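Local coordinates for protein polysialic acid O-acetyltransferase (Escherichia coli, PDB 3JQY) that transfers acetyl groups from acetyl-CoA to hydroxyls of capsular polysialic acid, working as a trimeric left-handed beta-helix enzyme, at residues D22-Q28 and V41-L47; N53-F57 and W74-I78. All coordinates share one frame; numbering follows the deposited sequence.

Contact 1 (D22-Q28 and V41-L47)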
ATOM      1  N   ASP B  22      30.005  21.359   4.614  1.00 20.52           N
ATOM      2  CA  ASP B  22      29.030  22.066   3.784  1.00 22.55           C
ATOM      3  C   ASP B  22      29.731  23.192   3.016  1.00 19.41           C
ATOM      4  O   ASP B  22      30.954  23.321   3.084  1.00 24.42           O
ATOM      5  CB  ASP B  22      27.836  22.579   4.603  1.00 18.37           C
ATOM      6  CG  ASP B  22      28.188  23.755   5.504  1.00 24.50           C
ATOM      7  OD1 ASP B  22      29.334  24.243   5.446  1.00 21.25           O
ATOM      8  OD2 ASP B  22      27.302  24.207   6.260  1.00 19.42           O
ATOM      9  N   SER B  23      28.965  24.002   2.291  1.00 15.48           N
ATOM     10  CA  SER B  23      29.564  24.994   1.392  1.00 16.03           C
ATOM     11  C   SER B  23      30.308  26.099   2.138  1.00 20.77           C
ATOM     12  O   SER B  23      31.156  26.777   1.564  1.00 19.45           O
ATOM     13  CB  SER B  23      28.510  25.587   0.453  1.00 18.08           C
ATOM     14  OG  SER B  23      27.920  24.565  -0.332  1.00 19.76           O
ATOM     15  N   ARG B  24      29.987  26.293   3.413  1.00 18.50           N
ATOM     16  CA  ARG B  24      30.690  27.312   4.186  1.00 17.99           C
ATOM     17  C   ARG B  24      31.775  26.688   5.056  1.00 21.64           C
ATOM     18  O   ARG B  24      32.260  27.309   6.003  1.00 27.79           O
ATOM     19  CB  ARG B  24      29.719  28.161   5.008  1.00 21.03           C
ATOM     20  CG  ARG B  24      28.886  27.363   5.974  1.00 32.51           C
ATOM     21  CD  ARG B  24      27.522  27.983   6.169  1.00 38.96           C
ATOM     22  NE  ARG B  24      26.704  27.146   7.037  1.00 38.92           N
ATOM     23  CZ  ARG B  24      26.569  27.336   8.344  1.00 28.77           C
ATOM     24  NH1 ARG B  24      27.186  28.350   8.936  1.00 29.90           N
ATOM     25  NH2 ARG B  24      25.808  26.518   9.056  1.00 23.27           N
ATOM     26  N   LEU B  25      32.150  25.456   4.721  1.00 20.21           N
ATOM     27  CA  LEU B  25      33.282  24.793   5.367  1.00 22.72           C
ATOM     28  C   LEU B  25      33.003  24.273   6.778  1.00 28.55           C
ATOM     29  O   LEU B  25      33.932  24.076   7.565  1.00 34.13           O
ATOM     30  CB  LEU B  25      34.494  25.727   5.379  1.00 23.84           C
ATOM     31  CG  LEU B  25      35.370  25.654   4.130  1.00 24.58           C
ATOM     32  CD1 LEU B  25      34.568  25.228   2.918  1.00 25.02           C
ATOM     33  CD2 LEU B  25      36.061  26.988   3.874  1.00 32.72           C
ATOM     34  N   LYS B  26      31.730  24.045   7.088  1.00 25.16           N
ATOM     35  CA  LYS B  26      31.333  23.484   8.376  1.00 25.82           C
ATOM     36  C   LYS B  26      31.219  21.964   8.282  1.00 29.42           C
ATOM     37  O   LYS B  26      30.547  21.438   7.393  1.00 21.43           O
ATOM     38  CB  LYS B  26      29.993  24.075   8.832  1.00 22.85           C
ATOM     39  CG  LYS B  26      29.511  23.539  10.179  1.00 29.86           C
ATOM     40  CD  LYS B  26      28.112  24.040  10.526  1.00 29.73           C
ATOM     41  CE  LYS B  26      27.655  23.495  11.874  1.00 30.20           C
ATOM     42  NZ  LYS B  26      28.522  23.979  12.986  1.00 34.73           N
ATOM     43  N   THR B  27      31.876  21.254   9.193  1.00 28.00           N
ATOM     44  CA  THR B  27      31.873  19.795   9.142  1.00 26.45           C
ATOM     45  C   THR B  27      30.482  19.213   9.420  1.00 21.27           C
ATOM     46  O   THR B  27      29.803  19.632  10.360  1.00 23.80           O
ATOM     47  CB  THR B  27      32.896  19.196  10.129  1.00 30.66           C
ATOM     48  OG1 THR B  27      32.613  19.664  11.451  1.00 42.26           O
ATOM     49  CG2 THR B  27      34.306  19.617   9.750  1.00 25.21           C
ATOM     50  N   GLN B  28      30.067  18.263   8.587  1.00 22.74           N
ATOM     51  CA  GLN B  28      28.795  17.561   8.757  1.00 23.34           C
ATOM     52  C   GLN B  28      29.018  16.060   8.630  1.00 25.54           C
ATOM     53  O   GLN B  28      28.906  15.496   7.539  1.00 24.12           O
ATOM     54  CB  GLN B  28      27.779  18.010   7.702  1.00 22.43           C
ATOM     55  CG  GLN B  28      27.376  19.468   7.804  1.00 21.60           C
ATOM     56  CD  GLN B  28      26.661  19.788   9.106  1.00 22.09           C
ATOM     57  OE1 GLN B  28      26.538  20.956   9.488  1.00 25.05           O
ATOM     58  NE2 GLN B  28      26.183  18.754   9.794  1.00 16.23           N
ATOM     59  N   VAL B  41      24.852  25.287  -3.424  1.00 13.67           N
ATOM     60  CA  VAL B  41      25.118  25.652  -2.042  1.00 13.11           C
ATOM     61  C   VAL B  41      24.398  24.731  -1.065  1.00 14.47           C
ATOM     62  O   VAL B  41      23.210  24.479  -1.209  1.00 15.00           O
ATOM     63  CB  VAL B  41      24.690  27.104  -1.770  1.00 18.14           C
ATOM     64  CG1 VAL B  41      24.809  27.426  -0.301  1.00 18.46           C
ATOM     65  CG2 VAL B  41      25.530  28.066  -2.612  1.00 14.78           C
ATOM     66  N   PHE B  42      25.134  24.229  -0.080  1.00 12.19           N
ATOM     67  CA  PHE B  42      24.562  23.438   0.997  1.00 14.74           C
ATOM     68  C   PHE B  42      24.925  24.150   2.292  1.00 15.62           C
ATOM     69  O   PHE B  42      26.107  24.287   2.617  1.00 18.12           O
ATOM     70  CB  PHE B  42      25.138  22.017   0.953  1.00 12.44           C
ATOM     71  CG  PHE B  42      24.706  21.127   2.093  1.00 13.30           C
ATOM     72  CD1 PHE B  42      23.470  21.287   2.702  1.00 13.73           C
ATOM     73  CD2 PHE B  42      25.535  20.112   2.540  1.00 18.02           C
ATOM     74  CE1 PHE B  42      23.077  20.450   3.738  1.00 15.74           C
ATOM     75  CE2 PHE B  42      25.149  19.280   3.580  1.00 18.43           C
ATOM     76  CZ  PHE B  42      23.917  19.444   4.171  1.00 16.83           C
ATOM     77  N   VAL B  43      23.915  24.646   3.001  1.00 12.17           N
ATOM     78  CA  VAL B  43      24.126  25.288   4.292  1.00 13.67           C
ATOM     79  C   VAL B  43      23.488  24.413   5.357  1.00 16.64           C
ATOM     80  O   VAL B  43      22.282  24.167   5.320  1.00 16.07           O
ATOM     81  CB  VAL B  43      23.495  26.689   4.344  1.00 19.55           C
ATOM     82  CG1 VAL B  43      23.719  27.321   5.711  1.00 26.31           C
ATOM     83  CG2 VAL B  43      24.070  27.570   3.240  1.00 22.10           C
ATOM     84  N   CYS B  44      24.297  23.930   6.295  1.00 16.14           N
ATOM     85  CA  CYS B  44      23.810  22.962   7.268  1.00 16.48           C
ATOM     86  C   CYS B  44      24.152  23.391   8.687  1.00 15.12           C
ATOM     87  O   CYS B  44      25.314  23.640   9.002  1.00 15.99           O
ATOM     88  CB  CYS B  44      24.414  21.588   6.982  1.00 15.51           C
ATOM     89  SG  CYS B  44      23.588  20.229   7.837  1.00 18.62           S
ATOM     90  N   GLY B  45      23.134  23.471   9.535  1.00 15.23           N
ATOM     91  CA  GLY B  45      23.322  23.853  10.923  1.00 16.25           C
ATOM     92  C   GLY B  45      23.846  22.726  11.791  1.00 14.39           C
ATOM     93  O   GLY B  45      24.303  21.692  11.298  1.00 14.13           O
ATOM     94  N   ASP B  46      23.793  22.931  13.101  1.00 12.28           N
ATOM     95  CA  ASP B  46      24.210  21.898  14.039  1.00 11.70           C
ATOM     96  C   ASP B  46      23.064  20.920  14.248  1.00 13.91           C
ATOM     97  O   ASP B  46      22.099  21.226  14.939  1.00 14.90           O
ATOM     98  CB  ASP B  46      24.637  22.534  15.358  1.00 14.35           C
ATOM     99  CG  ASP B  46      25.921  23.327  15.219  1.00 16.84           C
ATOM    100  OD1 ASP B  46      26.891  22.775  14.666  1.00 24.37           O
ATOM    101  OD2 ASP B  46      25.965  24.493  15.656  1.00 17.67           O
ATOM    102  N   LEU B  47      23.178  19.745  13.640  1.00 13.84           N
ATOM    103  CA  LEU B  47      22.084  18.784  13.645  1.00 13.38           C
ATOM    104  C   LEU B  47      22.098  17.950  14.913  1.00 15.27           C
ATOM    105  O   LEU B  47      23.075  17.949  15.656  1.00 18.44           O
ATOM    106  CB  LEU B  47      22.180  17.863  12.432  1.00 15.91           C
ATOM    107  CG  LEU B  47      22.275  18.589  11.088  1.00 17.60           C
ATOM    108  CD1 LEU B  47      22.334  17.566   9.964  1.00 19.16           C
ATOM    109  CD2 LEU B  47      21.107  19.554  10.907  1.00 12.68           C
TER
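Asp-22 and Ser-23 fasten a loop to the edge strand 41-44 at the N-terminal end of the left-handed beta-helix. The loop spans the junction of two RLKTQDS heptad repeats. It combines an Asx turn at Asp-22 with a type I beta turn from Asp-22 to Leu-25. Ser-23 grips Phe-42 twice: its N donates to Phe-42 O (2.9 Å), and its OG accepts from Phe-42 N (2.8 Å, 171° at the hydrogen). The carboxylate of buried Asp-22 accepts on both oxygens. Asp-22 OD2 takes the N-H of Cys-44 on its anti lone pair (3.0 Å). OD1 accepts from Arg-24 N and Lys-26 N, which approach from opposite faces of the carboxylate plane. Further along, Gln-28 packs on Cys-44. The other edge of strand 41-44 pairs with strand 63-66.

The outer side is looser and more exposed. Arg-24 lies across Val-43, with NE 3.3 Å from CG1. The same NE makes a salt bridge with Asp-22 OD2, though the hydrogen bond is weak. Arg-24 NH2 donates to Cys-44 O (2.9 Å) from above the carbonyl plane, and the bond is bent to 132°. Lys-26 runs extended, with CG anti to the backbone N (chi1 -180°), and bends only at its last torsion. There Lys-26 NZ makes a salt bridge with Asp-46 OD1 (2.6 Å), arriving on the syn side of the carboxylate, somewhat out of its plane.

Contact 2 (N53-F57 and W74-I78)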
ATOM      1  N   ASN B  53      22.919  10.451   5.842  1.00 13.44           N
ATOM      2  CA  ASN B  53      22.232  11.374   4.943  1.00 15.88           C
ATOM      3  C   ASN B  53      23.030  11.647   3.675  1.00 17.32           C
ATOM      4  O   ASN B  53      24.257  11.513   3.659  1.00 17.17           O
ATOM      5  CB  ASN B  53      21.938  12.683   5.663  1.00 15.24           C
ATOM      6  CG  ASN B  53      21.205  12.466   6.961  1.00 15.36           C
ATOM      7  OD1 ASN B  53      21.709  12.791   8.046  1.00 16.97           O
ATOM      8  ND2 ASN B  53      20.018  11.896   6.866  1.00  9.04           N
ATOM      9  N   LYS B  54      22.333  12.030   2.611  1.00 14.73           N
ATOM     10  CA  LYS B  54      22.991  12.288   1.337  1.00 18.99           C
ATOM     11  C   LYS B  54      22.377  13.473   0.596  1.00 16.45           C
ATOM     12  O   LYS B  54      21.165  13.657   0.601  1.00 17.90           O
ATOM     13  CB  LYS B  54      22.920  11.036   0.460  1.00 21.95           C
ATOM     14  CG  LYS B  54      23.677   9.841   1.035  1.00 27.50           C
ATOM     15  CD  LYS B  54      22.992   8.513   0.707  1.00 43.79           C
ATOM     16  CE  LYS B  54      22.769   8.339  -0.788  1.00 43.10           C
ATOM     17  NZ  LYS B  54      24.029   8.493  -1.567  1.00 54.93           N
ATOM     18  N   VAL B  55      23.230  14.280  -0.029  1.00 20.38           N
ATOM     19  CA  VAL B  55      22.767  15.311  -0.943  1.00 18.41           C
ATOM     20  C   VAL B  55      23.469  15.113  -2.285  1.00 19.47           C
ATOM     21  O   VAL B  55      24.682  14.887  -2.345  1.00 17.97           O
ATOM     22  CB  VAL B  55      22.993  16.734  -0.395  1.00 18.95           C
ATOM     23  CG1 VAL B  55      24.456  16.970  -0.099  1.00 25.42           C
ATOM     24  CG2 VAL B  55      22.475  17.780  -1.384  1.00 17.83           C
ATOM     25  N   GLN B  56      22.680  15.156  -3.348  1.00 14.95           N
ATOM     26  CA  GLN B  56      23.167  14.947  -4.698  1.00 16.18           C
ATOM     27  C   GLN B  56      22.728  16.128  -5.546  1.00 14.51           C
ATOM     28  O   GLN B  56      21.536  16.362  -5.713  1.00 15.48           O
ATOM     29  CB  GLN B  56      22.585  13.649  -5.268  1.00 17.51           C
ATOM     30  CG  GLN B  56      22.944  13.378  -6.716  1.00 24.45           C
ATOM     31  CD  GLN B  56      24.344  12.839  -6.874  1.00 30.78           C
ATOM     32  OE1 GLN B  56      24.722  11.861  -6.224  1.00 35.12           O
ATOM     33  NE2 GLN B  56      25.128  13.468  -7.744  1.00 27.27           N
ATOM     34  N   PHE B  57      23.688  16.879  -6.073  1.00 13.02           N
ATOM     35  CA  PHE B  57      23.386  17.992  -6.965  1.00 14.26           C
ATOM     36  C   PHE B  57      23.632  17.550  -8.402  1.00 19.26           C
ATOM     37  O   PHE B  57      24.783  17.406  -8.818  1.00 19.38           O
ATOM     38  CB  PHE B  57      24.297  19.194  -6.671  1.00 13.48           C
ATOM     39  CG  PHE B  57      24.064  19.851  -5.324  1.00 15.76           C
ATOM     40  CD1 PHE B  57      22.974  20.684  -5.122  1.00 13.21           C
ATOM     41  CD2 PHE B  57      24.965  19.676  -4.287  1.00 19.34           C
ATOM     42  CE1 PHE B  57      22.769  21.306  -3.906  1.00 14.66           C
ATOM     43  CE2 PHE B  57      24.770  20.296  -3.064  1.00 17.87           C
ATOM     44  CZ  PHE B  57      23.670  21.116  -2.873  1.00 16.30           C
ATOM     45  N   TRP B  74      18.714   8.895   7.436  1.00 13.46           N
ATOM     46  CA  TRP B  74      18.500   8.294   6.124  1.00 13.75           C
ATOM     47  C   TRP B  74      17.729   9.230   5.204  1.00 12.02           C
ATOM     48  O   TRP B  74      16.826   8.818   4.483  1.00 17.02           O
ATOM     49  CB  TRP B  74      17.815   6.930   6.251  1.00 17.86           C
ATOM     50  CG  TRP B  74      18.736   5.929   6.844  1.00 22.24           C
ATOM     51  CD1 TRP B  74      19.713   5.228   6.196  1.00 25.79           C
ATOM     52  CD2 TRP B  74      18.800   5.535   8.214  1.00 27.94           C
ATOM     53  NE1 TRP B  74      20.376   4.415   7.080  1.00 29.97           N
ATOM     54  CE2 TRP B  74      19.834   4.583   8.327  1.00 27.20           C
ATOM     55  CE3 TRP B  74      18.078   5.886   9.358  1.00 27.81           C
ATOM     56  CZ2 TRP B  74      20.163   3.977   9.536  1.00 34.42           C
ATOM     57  CZ3 TRP B  74      18.408   5.285  10.561  1.00 41.87           C
ATOM     58  CH2 TRP B  74      19.442   4.341  10.640  1.00 40.45           C
ATOM     59  N   LEU B  75      18.103  10.501   5.244  1.00 10.69           N
ATOM     60  CA  LEU B  75      17.540  11.480   4.327  1.00 13.69           C
ATOM     61  C   LEU B  75      18.413  11.571   3.074  1.00 15.20           C
ATOM     62  O   LEU B  75      19.638  11.665   3.176  1.00 15.37           O
ATOM     63  CB  LEU B  75      17.481  12.846   5.009  1.00 10.51           C
ATOM     64  CG  LEU B  75      17.100  14.014   4.098  1.00 11.55           C
ATOM     65  CD1 LEU B  75      15.645  13.893   3.676  1.00 16.77           C
ATOM     66  CD2 LEU B  75      17.351  15.340   4.800  1.00 13.72           C
ATOM     67  N   THR B  76      17.779  11.536   1.903  1.00 13.72           N
ATOM     68  CA  THR B  76      18.461  11.761   0.631  1.00 12.83           C
ATOM     69  C   THR B  76      17.750  12.909  -0.070  1.00 16.30           C
ATOM     70  O   THR B  76      16.537  12.864  -0.262  1.00 16.06           O
ATOM     71  CB  THR B  76      18.416  10.519  -0.284  1.00 17.43           C
ATOM     72  OG1 THR B  76      19.015   9.402   0.383  1.00 17.88           O
ATOM     73  CG2 THR B  76      19.170  10.782  -1.597  1.00 18.52           C
ATOM     74  N   VAL B  77      18.504  13.943  -0.420  1.00 14.55           N
ATOM     75  CA  VAL B  77      17.968  15.077  -1.169  1.00 13.71           C
ATOM     76  C   VAL B  77      18.651  15.115  -2.526  1.00 13.57           C
ATOM     77  O   VAL B  77      19.869  15.238  -2.608  1.00 14.21           O
ATOM     78  CB  VAL B  77      18.213  16.415  -0.446  1.00 14.25           C
ATOM     79  CG1 VAL B  77      17.567  17.541  -1.213  1.00 13.77           C
ATOM     80  CG2 VAL B  77      17.670  16.361   0.978  1.00 12.69           C
ATOM     81  N   ILE B  78      17.861  14.971  -3.585  1.00 13.31           N
ATOM     82  CA  ILE B  78      18.406  14.971  -4.934  1.00 11.63           C
ATOM     83  C   ILE B  78      17.923  16.198  -5.682  1.00 11.81           C
ATOM     84  O   ILE B  78      16.724  16.483  -5.714  1.00 13.33           O
ATOM     85  CB  ILE B  78      18.002  13.707  -5.712  1.00 13.78           C
ATOM     86  CG1 ILE B  78      18.484  12.461  -4.972  1.00 14.94           C
ATOM     87  CG2 ILE B  78      18.568  13.763  -7.132  1.00 15.30           C
ATOM     88  CD1 ILE B  78      18.020  11.166  -5.589  1.00 20.30           C
TER
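The flat amide of Asn-53 comes up against the start of Leu-75, near its backbone N and CB; the two side chains cross obliquely. CG of Asn-53 lies anti to the carbonyl carbon (chi1 -53°), which turns the amide toward the corner of the chain at Trp-74. At the other end of the first strand, the Phe-57 ring has Val-55 CG2 over one face, 3.7 Å above the plane and offset toward the rim. This ring also meets the ring of Phe-79, with the planes about 10° apart. The side chain of Trp-74 leaves its backbone pointing away from strand 53-57, and it touches Lys-51 and Glu-52.

Between these ends, two parallel strands from successive turns of the left-handed beta-helix pair in register. Their axes come within 4.7 Å and differ by 3°. Three backbone hydrogen bonds join them: Lys-54 N to Leu-75 O (2.8 Å), Val-77 N to Lys-54 O (2.9 Å) and Gln-56 N to Val-77 O (2.9 Å). Lys-54 thus uses both its N and its O. CA-H...O contacts add to these, as from Val-55 CA to Val-77 O (3.3 Å).

Val-55 and Val-77 share the buried face. On the other face, Lys-54 and Thr-76 lie side by side and point the same way; CE of Lys-54 is 4.1 Å from Thr-76 OG1. Gln-56 CB faces Ile-78 CG1 at 4.3 Å, while its NE2 leaves the pair and bonds to Asp-34 OD2. Strand 31-35 lies along the other edge of strand 53-58 and is hydrogen-bonded to Asn-53 and Val-55. Strand 71-80 carries the same parallel sheet on to strands 93-95 and 97-101.

The two contacts follow one another along the chain, with centres about 13 Å apart. Contact 1 covers the edge strand 41-44 of one sheet, near the N-terminal end of the beta-helix. Contact 2 joins successive turns within another. They meet in the interior. Val-41 O lies 3.8 Å from Phe-57 CZ, and Phe-42 CB packs on the same CZ at 4.2 Å. Phe-42 CD2 also reaches Val-55 CG1 (4.2 Å). The aromatic side chain of Phe-42 therefore bridges the loop contact and the strand pair. Both contacts lie away from the probable acetyl-CoA site, which includes Asp-145, Gly-146, His-147 and Lys-180. Neither pair of segments touches another subunit of the trimer.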